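Local coordinates for protein glycosaminoglycan xylosylkinase (Hydra vulgaris, PDB 5XOM) that probably transfers a phosphate from ATP to xylose in the glycosaminoglycan linkage region of proteoglycans, at residues A[135-139]-A[151-155]; A[145-149]-A[322-328]; A[303-309]-A[366-370]; A[315-321]-A[374-378]; A[338-344]-A[361-365]. One frame throughout, in Å; residues are numbered along the deposited sequence.

From the N terminus, contact 1 closes the first and shortest loop, joining helix 132-144 to strand 153-159. Contact 2 starts from the turn between those two elements and crosses contact 1, reaching far along the chain to helix 323-334. Contact 3 ties loop 303-309 to helix 358-382 and crosses contact 2; contact 4, which brings 315-321 to the same helix, crosses both contacts 2 and 3. Contact 5 lies nested inside the loops closed by contacts 3 and 4 and packs helix 339-347 on the first turns of helix 358-382. That long helix therefore serves three contacts, while Leu-343 of contact 5 touches Ala-137 and so links this helical region to contact 1.

Contact 1: residues A[135-139]-A[151-155]; sequences EIAAF and PPVVG
The ring of Phe-139 lays one face over the backbone where Pro-152 passes into Val-153. Pro-152 CA stands 3.8 Å from the centroid of the Phe-139 ring in a CH-pi contact, and Val-153 N comes within 3.6 Å of Phe-139 CD2 on the same face. CG of Phe-139 is placed opposite its own amide nitrogen (chi1 156°), which carries the ring over the strand entrance. Val-153 sends its two methyls to different neighbours: CG1 lies 3.6 Å from Ile-136 CG1, and CG2 lies 3.7 Å from Phe-139 CB. Farther along the strand, Ile-136 CD1 rests 3.6 Å from Gly-155 CA, where a beta carbon would be tight.

In the next shell, Leu-74 of helix 67-79 covers both Phe-139 and Pro-152, and Val-153 also packs on Ala-209 and Ile-211 of strand 205-212. Glu-135 meets Val-153 through its CB, while its carboxylate forms a salt bridge with Lys-111 and accepts a bond from Asn-297 N. A helix laid against the five-stranded sheet, with its glutamate paired to a lysine of strand 106-112, is consistent with the αC helix and Lys-Glu pair of the protein kinase N-lobe.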
# COMPACT_ATOMS: atom_id res chain seq x y z
N GLU A 135 -19.83 3.38 14.22
CA GLU A 135 -18.40 3.09 14.27
C GLU A 135 -17.89 2.66 12.90
O GLU A 135 -16.81 3.08 12.47
CB GLU A 135 -18.08 2.01 15.31
CG GLU A 135 -18.24 2.43 16.77
CD GLU A 135 -17.07 3.24 17.33
OE1 GLU A 135 -16.23 3.76 16.56
OE2 GLU A 135 -16.98 3.34 18.58
N ILE A 136 -18.66 1.81 12.21
CA ILE A 136 -18.26 1.35 10.88
C ILE A 136 -18.21 2.52 9.90
O ILE A 136 -17.23 2.71 9.17
CB ILE A 136 -19.21 0.25 10.39
CG1 ILE A 136 -19.15 -0.95 11.33
CG2 ILE A 136 -18.86 -0.18 8.97
CD1 ILE A 136 -20.29 -1.91 11.16
N ALA A 137 -19.28 3.33 9.88
CA ALA A 137 -19.33 4.45 8.95
C ALA A 137 -18.24 5.47 9.26
O ALA A 137 -17.60 6.00 8.34
CB ALA A 137 -20.71 5.10 8.98
N ALA A 138 -18.00 5.75 10.54
CA ALA A 138 -16.99 6.74 10.91
C ALA A 138 -15.60 6.27 10.50
O ALA A 138 -14.76 7.08 10.08
CB ALA A 138 -17.06 7.02 12.41
N PHE A 139 -15.31 4.98 10.62
CA PHE A 139 -14.00 4.49 10.24
C PHE A 139 -13.76 4.65 8.74
O PHE A 139 -12.71 5.16 8.32
CB PHE A 139 -13.82 3.04 10.67
CG PHE A 139 -12.80 2.29 9.87
CD1 PHE A 139 -11.45 2.61 9.96
CD2 PHE A 139 -13.19 1.26 9.04
CE1 PHE A 139 -10.52 1.92 9.21
CE2 PHE A 139 -12.27 0.56 8.29
CZ PHE A 139 -10.93 0.89 8.37
N PRO A 151 -9.06 3.59 14.24
CA PRO A 151 -8.71 2.17 14.21
C PRO A 151 -9.73 1.38 13.30
O PRO A 151 -10.89 1.78 13.22
CB PRO A 151 -8.82 1.71 15.66
CG PRO A 151 -9.16 2.90 16.46
CD PRO A 151 -9.49 4.05 15.57
N PRO A 152 -9.25 0.33 12.67
CA PRO A 152 -10.15 -0.48 11.81
C PRO A 152 -11.38 -1.00 12.55
O PRO A 152 -11.31 -1.44 13.70
CB PRO A 152 -9.25 -1.63 11.35
CG PRO A 152 -7.86 -1.06 11.38
CD PRO A 152 -7.83 0.10 12.36
N VAL A 153 -12.52 -0.95 11.85
CA VAL A 153 -13.81 -1.42 12.36
C VAL A 153 -14.45 -2.34 11.33
O VAL A 153 -14.46 -2.03 10.13
CB VAL A 153 -14.76 -0.24 12.67
CG1 VAL A 153 -16.07 -0.75 13.27
CG2 VAL A 153 -14.08 0.78 13.60
N VAL A 154 -15.03 -3.45 11.79
CA VAL A 154 -15.78 -4.34 10.91
C VAL A 154 -17.10 -4.72 11.57
O VAL A 154 -17.19 -4.87 12.79
CB VAL A 154 -14.97 -5.60 10.56
CG1 VAL A 154 -15.09 -6.67 11.64
CG2 VAL A 154 -15.42 -6.15 9.25
N GLY A 155 -18.14 -4.85 10.74
CA GLY A 155 -19.39 -5.42 11.19
C GLY A 155 -19.31 -6.94 11.21
O GLY A 155 -18.57 -7.56 10.45

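Contact 2: residues A[145-149]-A[322-328]; sequences LGFYR and RSSTYNR
The guanidinium of Arg-328 lies between the turn at 145-147 and its own helix. Gly-146 O lies over the centre of one face, 3.4 Å from Arg-328 CZ, and Thr-325 CA stands off the opposite face. At the edge, Arg-328 NE donates to Leu-145 O over 2.6 Å, in the carbonyl plane and on a lone pair. The Phe-147 ring also borders that edge: its CD1 is 3.4 Å from Arg-328 NH2, and the two planes are nearly perpendicular, 86° apart. A bend at chi3 (-60°) turns the Arg-328 guanidinium back toward the turn. Thr-325 OG1 faces the edge of the Phe-147 ring, 4.0 Å from CE1. Phe-147 CD1 in turn covers one face of the Arg-149 guanidinium, whose NE bonds to Phe-147 O.

A leucine in place of Arg-328 would remove the guanidinium, and Leu-145 O would probably lose this N-H partner and Phe-147 CD1 its neighbour NH2. Gly-146 adopts positive phi in a Schellman motif, and a beta carbon there would collide with Arg-328 CD. Arg-149 NH1 and Arg-322 NH1 come within 4.2 Å of each other. Both form salt bridges to Asp-265, which draws them together and also accepts from Thr-325 OG1.

The contact thus joins the end of helix 132-144 to the first turns of helix 323-334. Helix 259-273 supplies Asp-265 and packs Phe-269 on Phe-147 and Leu-272 on Leu-145, and the backbone of Arg-149 pairs with His-294.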
# COMPACT_ATOMS: atom_id res chain seq x y z
N LEU A 145 -11.83 10.73 3.93
CA LEU A 145 -11.41 12.12 4.04
C LEU A 145 -9.91 12.29 4.21
O LEU A 145 -9.44 13.43 4.28
CB LEU A 145 -12.12 12.81 5.21
CG LEU A 145 -13.64 12.91 5.19
CD1 LEU A 145 -14.16 13.38 6.54
CD2 LEU A 145 -14.10 13.84 4.06
N GLY A 146 -9.15 11.19 4.26
CA GLY A 146 -7.71 11.28 4.35
C GLY A 146 -7.17 11.59 5.73
O GLY A 146 -6.00 11.98 5.85
N PHE A 147 -7.98 11.45 6.78
CA PHE A 147 -7.47 11.66 8.13
C PHE A 147 -6.62 10.48 8.59
O PHE A 147 -5.55 10.67 9.18
CB PHE A 147 -8.63 11.90 9.11
CG PHE A 147 -9.29 13.24 8.95
CD1 PHE A 147 -8.54 14.40 8.87
CD2 PHE A 147 -10.67 13.34 8.89
CE1 PHE A 147 -9.14 15.64 8.73
CE2 PHE A 147 -11.29 14.58 8.75
CZ PHE A 147 -10.52 15.73 8.67
N TYR A 148 -7.09 9.25 8.35
CA TYR A 148 -6.38 8.02 8.71
C TYR A 148 -6.04 7.95 10.20
O TYR A 148 -4.97 7.48 10.60
CB TYR A 148 -5.11 7.85 7.84
CG TYR A 148 -5.42 7.71 6.36
CD1 TYR A 148 -6.03 6.57 5.85
CD2 TYR A 148 -5.12 8.74 5.46
CE1 TYR A 148 -6.32 6.44 4.51
CE2 TYR A 148 -5.41 8.62 4.11
CZ TYR A 148 -6.02 7.47 3.64
OH TYR A 148 -6.31 7.36 2.30
N ARG A 149 -6.98 8.39 11.05
CA ARG A 149 -6.80 8.44 12.50
C ARG A 149 -7.74 7.53 13.27
O ARG A 149 -7.83 7.67 14.50
CB ARG A 149 -6.99 9.86 12.99
CG ARG A 149 -6.09 10.78 12.30
CD ARG A 149 -6.35 12.23 12.54
NE ARG A 149 -5.69 12.90 11.44
CZ ARG A 149 -5.61 14.20 11.27
NH1 ARG A 149 -6.12 15.06 12.15
NH2 ARG A 149 -4.97 14.65 10.20
N ARG A 322 -5.83 23.44 8.90
CA ARG A 322 -4.64 22.84 8.32
C ARG A 322 -4.77 22.76 6.81
O ARG A 322 -5.83 22.42 6.28
CB ARG A 322 -4.40 21.46 8.91
CG ARG A 322 -3.35 20.64 8.17
CD ARG A 322 -2.98 19.39 8.95
NE ARG A 322 -2.31 19.70 10.22
CZ ARG A 322 -2.74 19.27 11.40
NH1 ARG A 322 -3.83 18.51 11.50
NH2 ARG A 322 -2.08 19.59 12.50
N SER A 323 -3.67 23.07 6.12
CA SER A 323 -3.70 23.20 4.67
C SER A 323 -4.12 21.90 3.99
O SER A 323 -4.95 21.92 3.07
CB SER A 323 -2.34 23.67 4.15
OG SER A 323 -2.32 23.75 2.74
N SER A 324 -3.52 20.77 4.39
CA SER A 324 -3.88 19.50 3.76
C SER A 324 -5.36 19.17 3.95
O SER A 324 -6.00 18.61 3.05
CB SER A 324 -3.01 18.36 4.31
OG SER A 324 -3.05 18.29 5.72
N THR A 325 -5.91 19.49 5.12
CA THR A 325 -7.33 19.27 5.36
C THR A 325 -8.18 20.09 4.39
O THR A 325 -9.13 19.58 3.79
CB THR A 325 -7.69 19.60 6.81
OG1 THR A 325 -6.89 18.80 7.69
CG2 THR A 325 -9.16 19.31 7.08
N TYR A 326 -7.84 21.37 4.24
CA TYR A 326 -8.57 22.24 3.32
C TYR A 326 -8.52 21.70 1.89
O TYR A 326 -9.54 21.68 1.19
CB TYR A 326 -7.98 23.65 3.38
CG TYR A 326 -8.57 24.64 2.40
CD1 TYR A 326 -9.91 25.01 2.47
CD2 TYR A 326 -7.78 25.21 1.41
CE1 TYR A 326 -10.44 25.92 1.57
CE2 TYR A 326 -8.31 26.12 0.51
CZ TYR A 326 -9.64 26.47 0.59
OH TYR A 326 -10.16 27.38 -0.31
N ASN A 327 -7.34 21.26 1.45
CA ASN A 327 -7.21 20.74 0.10
C ASN A 327 -8.08 19.51 -0.12
O ASN A 327 -8.73 19.38 -1.16
CB ASN A 327 -5.74 20.41 -0.19
CG ASN A 327 -4.87 21.65 -0.24
OD1 ASN A 327 -5.35 22.74 -0.58
ND2 ASN A 327 -3.60 21.50 0.10
N ARG A 328 -8.12 18.60 0.86
CA ARG A 328 -8.95 17.40 0.70
C ARG A 328 -10.43 17.74 0.75
O ARG A 328 -11.23 17.16 0.01
CB ARG A 328 -8.58 16.37 1.77
CG ARG A 328 -7.11 15.93 1.73
CD ARG A 328 -6.86 14.64 2.53
NE ARG A 328 -7.19 14.78 3.94
CZ ARG A 328 -6.35 15.20 4.88
NH1 ARG A 328 -5.11 15.53 4.57
NH2 ARG A 328 -6.76 15.29 6.14

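Contact 3: residues A[303-309]-A[366-370]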
# COMPACT_ATOMS: atom_id res chain seq x y z
N ASN A 303 -29.33 11.38 14.34
CA ASN A 303 -30.44 12.10 13.73
C ASN A 303 -29.99 12.70 12.40
O ASN A 303 -29.15 13.61 12.38
CB ASN A 303 -31.01 13.18 14.65
CG ASN A 303 -32.20 13.94 14.04
OD1 ASN A 303 -32.42 13.95 12.82
ND2 ASN A 303 -33.04 14.46 14.91
N PRO A 304 -30.52 12.22 11.28
CA PRO A 304 -30.06 12.70 9.97
C PRO A 304 -30.62 14.05 9.57
O PRO A 304 -30.26 14.57 8.51
CB PRO A 304 -30.57 11.61 9.02
CG PRO A 304 -31.85 11.16 9.68
CD PRO A 304 -31.60 11.22 11.16
N PHE A 305 -31.53 14.63 10.37
CA PHE A 305 -32.21 15.86 10.00
C PHE A 305 -31.67 17.08 10.74
O PHE A 305 -32.04 18.20 10.39
CB PHE A 305 -33.72 15.74 10.24
CG PHE A 305 -34.32 14.49 9.65
CD1 PHE A 305 -34.25 14.25 8.29
CD2 PHE A 305 -35.01 13.59 10.45
CE1 PHE A 305 -34.80 13.09 7.74
CE2 PHE A 305 -35.58 12.44 9.91
CZ PHE A 305 -35.47 12.19 8.55
N VAL A 306 -30.81 16.88 11.74
CA VAL A 306 -30.31 17.97 12.57
C VAL A 306 -28.80 18.04 12.40
O VAL A 306 -28.10 17.02 12.43
CB VAL A 306 -30.67 17.75 14.05
CG1 VAL A 306 -30.05 18.84 14.93
CG2 VAL A 306 -32.19 17.70 14.24
N ASP A 307 -28.30 19.26 12.21
CA ASP A 307 -26.87 19.53 12.13
C ASP A 307 -26.50 20.41 13.32
O ASP A 307 -26.93 21.57 13.39
CB ASP A 307 -26.52 20.20 10.80
CG ASP A 307 -27.22 19.53 9.61
OD1 ASP A 307 -27.71 20.25 8.71
OD2 ASP A 307 -27.30 18.29 9.58
N GLU A 308 -25.71 19.87 14.25
CA GLU A 308 -25.36 20.61 15.47
C GLU A 308 -24.08 21.39 15.19
O GLU A 308 -22.96 20.89 15.35
CB GLU A 308 -25.21 19.68 16.67
CG GLU A 308 -26.48 18.90 17.03
CD GLU A 308 -27.38 19.65 18.00
OE1 GLU A 308 -28.40 19.09 18.42
OE2 GLU A 308 -27.05 20.78 18.38
N LYS A 309 -24.25 22.64 14.77
CA LYS A 309 -23.11 23.48 14.39
C LYS A 309 -22.19 23.78 15.56
O LYS A 309 -21.03 24.12 15.34
CB LYS A 309 -23.61 24.77 13.74
CG LYS A 309 -24.20 24.57 12.35
CD LYS A 309 -24.67 25.89 11.77
CE LYS A 309 -25.25 25.70 10.38
NZ LYS A 309 -25.81 26.96 9.80
N ARG A 366 -24.90 17.40 3.03
CA ARG A 366 -25.39 18.68 3.53
C ARG A 366 -24.40 19.31 4.49
O ARG A 366 -24.12 20.51 4.41
CB ARG A 366 -26.75 18.49 4.20
CG ARG A 366 -27.40 19.79 4.66
CD ARG A 366 -28.80 19.54 5.22
NE ARG A 366 -28.74 18.78 6.46
CZ ARG A 366 -29.17 17.53 6.58
NH1 ARG A 366 -29.72 16.91 5.55
NH2 ARG A 366 -29.05 16.90 7.75
N ARG A 367 -23.84 18.51 5.40
CA ARG A 367 -22.94 19.07 6.40
C ARG A 367 -21.59 19.45 5.81
O ARG A 367 -20.93 20.36 6.33
CB ARG A 367 -22.77 18.08 7.54
CG ARG A 367 -24.01 17.94 8.40
CD ARG A 367 -23.98 16.67 9.22
NE ARG A 367 -25.31 16.39 9.77
CZ ARG A 367 -25.67 15.22 10.29
NH1 ARG A 367 -24.80 14.21 10.33
NH2 ARG A 367 -26.90 15.05 10.76
N LEU A 368 -21.18 18.80 4.72
CA LEU A 368 -19.94 19.20 4.06
C LEU A 368 -20.05 20.61 3.51
O LEU A 368 -19.11 21.41 3.66
CB LEU A 368 -19.60 18.20 2.96
CG LEU A 368 -18.38 18.50 2.07
CD1 LEU A 368 -17.14 18.72 2.91
CD2 LEU A 368 -18.16 17.37 1.08
N LEU A 369 -21.20 20.96 2.92
CA LEU A 369 -21.40 22.33 2.47
C LEU A 369 -21.41 23.31 3.64
O LEU A 369 -20.93 24.44 3.51
CB LEU A 369 -22.69 22.46 1.66
CG LEU A 369 -22.72 21.72 0.32
CD1 LEU A 369 -24.04 21.98 -0.38
CD2 LEU A 369 -21.54 22.15 -0.54
N LEU A 370 -22.01 22.91 4.77
CA LEU A 370 -21.99 23.78 5.93
C LEU A 370 -20.57 24.00 6.45
O LEU A 370 -20.27 25.07 6.99
CB LEU A 370 -22.89 23.21 7.03
CG LEU A 370 -24.38 23.03 6.70
CD1 LEU A 370 -25.10 22.27 7.81
CD2 LEU A 370 -25.04 24.39 6.43
O HOH W 1 -26.36 12.02 11.27
O HOH W 2 -30.68 14.02 5.89
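Arg-366 and Arg-367 reach Asp-307 along different courses. In Arg-366, CG runs opposite the backbone N and the chain then bends at chi3 (67°), presenting NE and NH2 side-on to the carboxylate. Arg-367 instead stays extended from CG to NE. Arg-366 NE binds Asp-307 OD1 at 2.9 Å and its NH2 binds OD2 of the same residue, each oxygen using its syn lone pair, with the two flat groups only 21° from coplanar. Arg-367 NE approaches from above the carboxylate and donates an almost straight bond of 2.8 Å to Asp-307 OD2, its guanidinium turned 79° from the carboxylate. OD2 therefore accepts from both arginines.

This is a salt-bridge network, centred on one aspartate, that pins the loop after strand 289-292 to helix 358-382. The loop contributes its backbone as well: Arg-366 NH2 also donates to Pro-304 O over 2.7 Å, while Arg-367 NH2 makes weak bonds to Asn-303 O and Val-306 O. A lysine in place of Arg-366 would offer a single nitrogen, and the Asp-307 carboxylate would probably lose its two-point, near-coplanar grip and be held mainly through the Arg-367 bond to OD2, with the Pro-304 carbonyl left without this donor. Asn-303 forms an Asx turn at the start of 303-309, its OD1 accepting from Phe-305 N at 2.7 Å.

Water 2 bridges Pro-304 O and Arg-366 NH1. Leu-370 CD1 lies 3.4 Å from Asp-307 OD1, and Leu-370 CD2 meets Lys-309 CE. On the inner side, Arg-367 NH1 donates to water 1 and to Leu-272 O of helix 259-273.

Contact 4: residues A[315-321]-A[374-378]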
# COMPACT_ATOMS: atom_id res chain seq x y z
N LEU A 315 -13.36 25.22 14.91
CA LEU A 315 -13.08 25.87 13.63
C LEU A 315 -13.67 27.27 13.58
O LEU A 315 -13.01 28.22 13.15
CB LEU A 315 -13.60 25.03 12.47
CG LEU A 315 -13.49 25.71 11.10
CD1 LEU A 315 -12.05 25.70 10.62
CD2 LEU A 315 -14.39 25.00 10.10
N VAL A 316 -14.91 27.43 14.05
CA VAL A 316 -15.61 28.71 13.92
C VAL A 316 -14.96 29.78 14.79
O VAL A 316 -14.84 30.94 14.39
CB VAL A 316 -17.10 28.53 14.24
CG1 VAL A 316 -17.80 29.88 14.32
CG2 VAL A 316 -17.77 27.66 13.19
N GLN A 317 -14.54 29.41 16.00
CA GLN A 317 -13.97 30.41 16.91
C GLN A 317 -12.49 30.65 16.64
O GLN A 317 -12.02 31.78 16.78
CB GLN A 317 -14.21 29.99 18.36
CG GLN A 317 -15.68 30.07 18.78
CD GLN A 317 -15.92 29.69 20.23
OE1 GLN A 317 -15.09 29.05 20.86
NE2 GLN A 317 -17.05 30.12 20.77
N CYS A 318 -11.75 29.62 16.24
CA CYS A 318 -10.31 29.77 16.01
C CYS A 318 -9.97 30.29 14.62
O CYS A 318 -8.98 31.00 14.46
CB CYS A 318 -9.59 28.44 16.24
SG CYS A 318 -9.62 27.82 17.95
N CYS A 319 -10.79 29.96 13.61
CA CYS A 319 -10.51 30.31 12.22
C CYS A 319 -9.07 29.98 11.84
O CYS A 319 -8.32 30.83 11.36
CB CYS A 319 -10.86 31.77 11.94
SG CYS A 319 -12.64 32.02 11.71
N ARG A 320 -8.67 28.75 12.15
CA ARG A 320 -7.44 28.18 11.64
C ARG A 320 -7.78 26.82 11.05
O ARG A 320 -8.65 26.10 11.57
CB ARG A 320 -6.39 28.06 12.74
CG ARG A 320 -6.09 29.41 13.42
CD ARG A 320 -5.31 29.24 14.72
NE ARG A 320 -4.04 28.55 14.51
CZ ARG A 320 -2.91 29.16 14.15
NH1 ARG A 320 -2.90 30.47 13.97
NH2 ARG A 320 -1.80 28.45 13.98
N LEU A 321 -7.11 26.46 9.96
CA LEU A 321 -7.42 25.21 9.29
C LEU A 321 -6.15 24.70 8.63
O LEU A 321 -5.49 25.45 7.90
CB LEU A 321 -8.53 25.38 8.24
CG LEU A 321 -8.90 24.12 7.44
CD1 LEU A 321 -9.32 22.97 8.34
CD2 LEU A 321 -10.00 24.43 6.43
N ALA A 374 -18.59 27.66 6.75
CA ALA A 374 -17.89 28.12 7.94
C ALA A 374 -16.46 28.53 7.62
O ALA A 374 -15.96 29.53 8.13
CB ALA A 374 -17.91 27.04 9.02
N VAL A 375 -15.79 27.76 6.76
CA VAL A 375 -14.42 28.09 6.37
C VAL A 375 -14.40 29.37 5.55
O VAL A 375 -13.57 30.26 5.78
CB VAL A 375 -13.79 26.91 5.61
CG1 VAL A 375 -12.50 27.34 4.92
CG2 VAL A 375 -13.53 25.73 6.54
N GLU A 376 -15.33 29.51 4.60
CA GLU A 376 -15.39 30.72 3.79
C GLU A 376 -15.69 31.94 4.66
O GLU A 376 -15.20 33.04 4.38
CB GLU A 376 -16.41 30.56 2.67
CG GLU A 376 -15.81 29.89 1.43
CD GLU A 376 -16.86 29.33 0.49
OE1 GLU A 376 -18.06 29.64 0.67
OE2 GLU A 376 -16.49 28.57 -0.43
N LYS A 377 -16.52 31.77 5.69
CA LYS A 377 -16.74 32.87 6.63
C LYS A 377 -15.46 33.24 7.37
O LYS A 377 -15.21 34.42 7.63
CB LYS A 377 -17.83 32.50 7.64
CG LYS A 377 -18.07 33.60 8.66
CD LYS A 377 -19.21 33.28 9.61
CE LYS A 377 -19.65 34.53 10.36
NZ LYS A 377 -21.03 34.40 10.92
N CYS A 378 -14.64 32.24 7.72
CA CYS A 378 -13.35 32.54 8.33
C CYS A 378 -12.46 33.32 7.38
O CYS A 378 -11.77 34.26 7.80
CB CYS A 378 -12.65 31.24 8.77
SG CYS A 378 -13.19 30.58 10.37
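A disulfide between Cys-319 and Cys-378 staples the turn that ends helix 313-318 to the later part of helix 358-382. The two SG atoms of Cys-319 and Cys-378 are 2.0 Å apart, and the bridge has a left-handed twist, chi3 -78°. Both sulfurs take the same first torsion, lying opposite their own carbonyl carbons, and this points them at each other from backbones that approach closely, with Cys-319 CA and Cys-378 CA 5.3 Å apart. Cys-319 is the first residue to leave the helix and does so with positive phi (47°), and its side chain is directed toward helix 358-382. Cys-378 SG also lies 3.7 Å from Leu-315 O, one turn before Cys-319.

Beside the bridge, the contact is apolar. CG2 of Val-375 receives two leucine tips: Leu-315 CD2 reaches it at 3.7 Å, and Leu-321 CD2 meets the same Val-375 CG2 at 3.8 Å. Each leucine side chain runs across the valine at roughly a right angle. Toward the more exposed side, Ala-374 CB is touched by Leu-315 CD2 and, 4.2 Å away, by Val-316 CG2; the CA atoms of Val-316 and Ala-374 are 6.4 Å apart.

The neighbouring Cys-318 points away and forms its own disulfide with Cys-245, so adjacent cysteines fasten the helix end in two directions. Helix 259-273 packs Ile-264 on Leu-315 and Ile-268 on Leu-321. Val-387 covers both Cys-319 and Cys-378, and the Leu-321 backbone pairs with Val-387 and Ile-389 beside strand 388-389.

Contact 5: residues A[338-344]-A[361-365]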
# COMPACT_ATOMS: atom_id res chain seq x y z
N SER A 338 -20.60 12.70 -5.01
CA SER A 338 -20.65 13.33 -3.71
C SER A 338 -19.94 12.48 -2.66
O SER A 338 -19.63 11.30 -2.87
CB SER A 338 -22.10 13.58 -3.29
OG SER A 338 -22.71 12.37 -2.87
N LEU A 339 -19.66 13.11 -1.52
CA LEU A 339 -19.02 12.42 -0.42
C LEU A 339 -19.80 11.18 -0.00
O LEU A 339 -19.22 10.14 0.30
CB LEU A 339 -18.87 13.38 0.76
CG LEU A 339 -18.06 12.91 1.96
CD1 LEU A 339 -16.62 12.70 1.55
CD2 LEU A 339 -18.16 13.94 3.07
N SER A 340 -21.13 11.28 0.01
CA SER A 340 -21.93 10.15 0.47
C SER A 340 -21.97 9.03 -0.55
O SER A 340 -22.03 7.85 -0.18
CB SER A 340 -23.35 10.61 0.80
OG SER A 340 -24.11 10.87 -0.36
N VAL A 341 -21.93 9.36 -1.85
CA VAL A 341 -21.87 8.31 -2.86
C VAL A 341 -20.56 7.54 -2.74
O VAL A 341 -20.55 6.30 -2.76
CB VAL A 341 -22.05 8.92 -4.26
CG1 VAL A 341 -21.61 7.93 -5.33
CG2 VAL A 341 -23.50 9.33 -4.47
N LEU A 342 -19.44 8.25 -2.58
CA LEU A 342 -18.16 7.57 -2.42
C LEU A 342 -18.10 6.79 -1.11
O LEU A 342 -17.52 5.70 -1.05
CB LEU A 342 -17.01 8.58 -2.50
CG LEU A 342 -16.83 9.30 -3.83
CD1 LEU A 342 -15.64 10.23 -3.79
CD2 LEU A 342 -16.66 8.28 -4.95
N LEU A 343 -18.68 7.34 -0.04
CA LEU A 343 -18.63 6.63 1.24
C LEU A 343 -19.44 5.35 1.19
O LEU A 343 -19.00 4.31 1.69
CB LEU A 343 -19.12 7.52 2.39
CG LEU A 343 -19.22 6.75 3.70
CD1 LEU A 343 -17.83 6.50 4.27
CD2 LEU A 343 -20.06 7.50 4.71
N ASP A 344 -20.62 5.38 0.57
CA ASP A 344 -21.44 4.18 0.56
C ASP A 344 -20.83 3.07 -0.27
O ASP A 344 -21.07 1.89 0.02
CB ASP A 344 -22.85 4.49 0.06
CG ASP A 344 -23.84 3.44 0.51
OD1 ASP A 344 -23.94 3.21 1.74
OD2 ASP A 344 -24.50 2.82 -0.34
N LEU A 361 -26.71 9.41 4.81
CA LEU A 361 -25.76 9.65 3.73
C LEU A 361 -25.91 11.07 3.19
O LEU A 361 -24.92 11.79 3.03
CB LEU A 361 -25.96 8.61 2.62
CG LEU A 361 -25.47 7.22 3.04
CD1 LEU A 361 -25.96 6.13 2.10
CD2 LEU A 361 -23.94 7.22 3.11
N LEU A 362 -27.16 11.50 2.97
CA LEU A 362 -27.38 12.85 2.48
C LEU A 362 -27.10 13.91 3.55
O LEU A 362 -26.78 15.05 3.21
CB LEU A 362 -28.80 12.98 1.93
CG LEU A 362 -28.96 12.05 0.73
CD1 LEU A 362 -30.42 11.93 0.31
CD2 LEU A 362 -28.06 12.50 -0.44
N ALA A 363 -27.21 13.56 4.83
CA ALA A 363 -26.82 14.51 5.87
C ALA A 363 -25.33 14.83 5.78
O ALA A 363 -24.92 15.97 6.04
CB ALA A 363 -27.18 13.95 7.25
N LEU A 364 -24.52 13.83 5.42
CA LEU A 364 -23.09 14.04 5.20
C LEU A 364 -22.83 15.11 4.15
O LEU A 364 -22.04 16.04 4.36
CB LEU A 364 -22.45 12.73 4.75
CG LEU A 364 -22.18 11.72 5.86
CD1 LEU A 364 -21.66 10.45 5.24
CD2 LEU A 364 -21.20 12.29 6.88
N ASP A 365 -23.48 14.99 2.99
CA ASP A 365 -23.27 15.96 1.92
C ASP A 365 -23.77 17.34 2.32
O ASP A 365 -23.13 18.35 2.01
CB ASP A 365 -23.98 15.50 0.64
CG ASP A 365 -23.47 14.16 0.15
OD1 ASP A 365 -24.26 13.42 -0.47
OD2 ASP A 365 -22.29 13.85 0.39
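Asp-365 reaches from helix 358-382 to the start of helix 339-347. Its CB leaves the helix without pointing directly at the neighbour, but with CG set opposite the carbonyl carbon (chi1 -60°) the carboxylate turns across the gap. CG comes 3.4 Å from Ser-340 OG. At the tip, OD1 of Asp-365 accepts two hydroxyls from opposite faces of the carboxylate plane: Ser-340 OG donates to it over 2.6 Å on the syn side, and Ser-338 OG donates to it over 3.0 Å from well above the plane. OD2 of Asp-365 uses its syn lone pair for the backbone N of Ser-340, 2.8 Å away. Three bonds thus fix the rotation of the carboxylate, and the N-terminal end of helix 339-347 would probably favour its negative charge.

Beyond the polar end, Ser-340 CB nestles against Leu-361, with 3.8 Å between the CB atoms of Ser-340 and Leu-361. Farther inside, Leu-343 CD2 presses on Leu-364 CD1 at 3.4 Å, closer than carbons usually sit, the side chains running at about right angles. Leu-361 CD1 lies 3.6 Å from Asp-344 OD1; the other oxygen of Asp-344 bonds to Tyr-353 OH.

Leu-339 and Leu-343 also face Leu-144 of helix 132-144, so helix 339-347 lies between helix 132-144 and the long helix. The axes of the two segments pass 8.5 Å apart at 136° between their directions. This is an obliquely crossing helix pair running in broadly opposed directions, with a serine at the N-cap and an aspartate of the partner helix holding the first turn, in the kinase-like Fam20 domain.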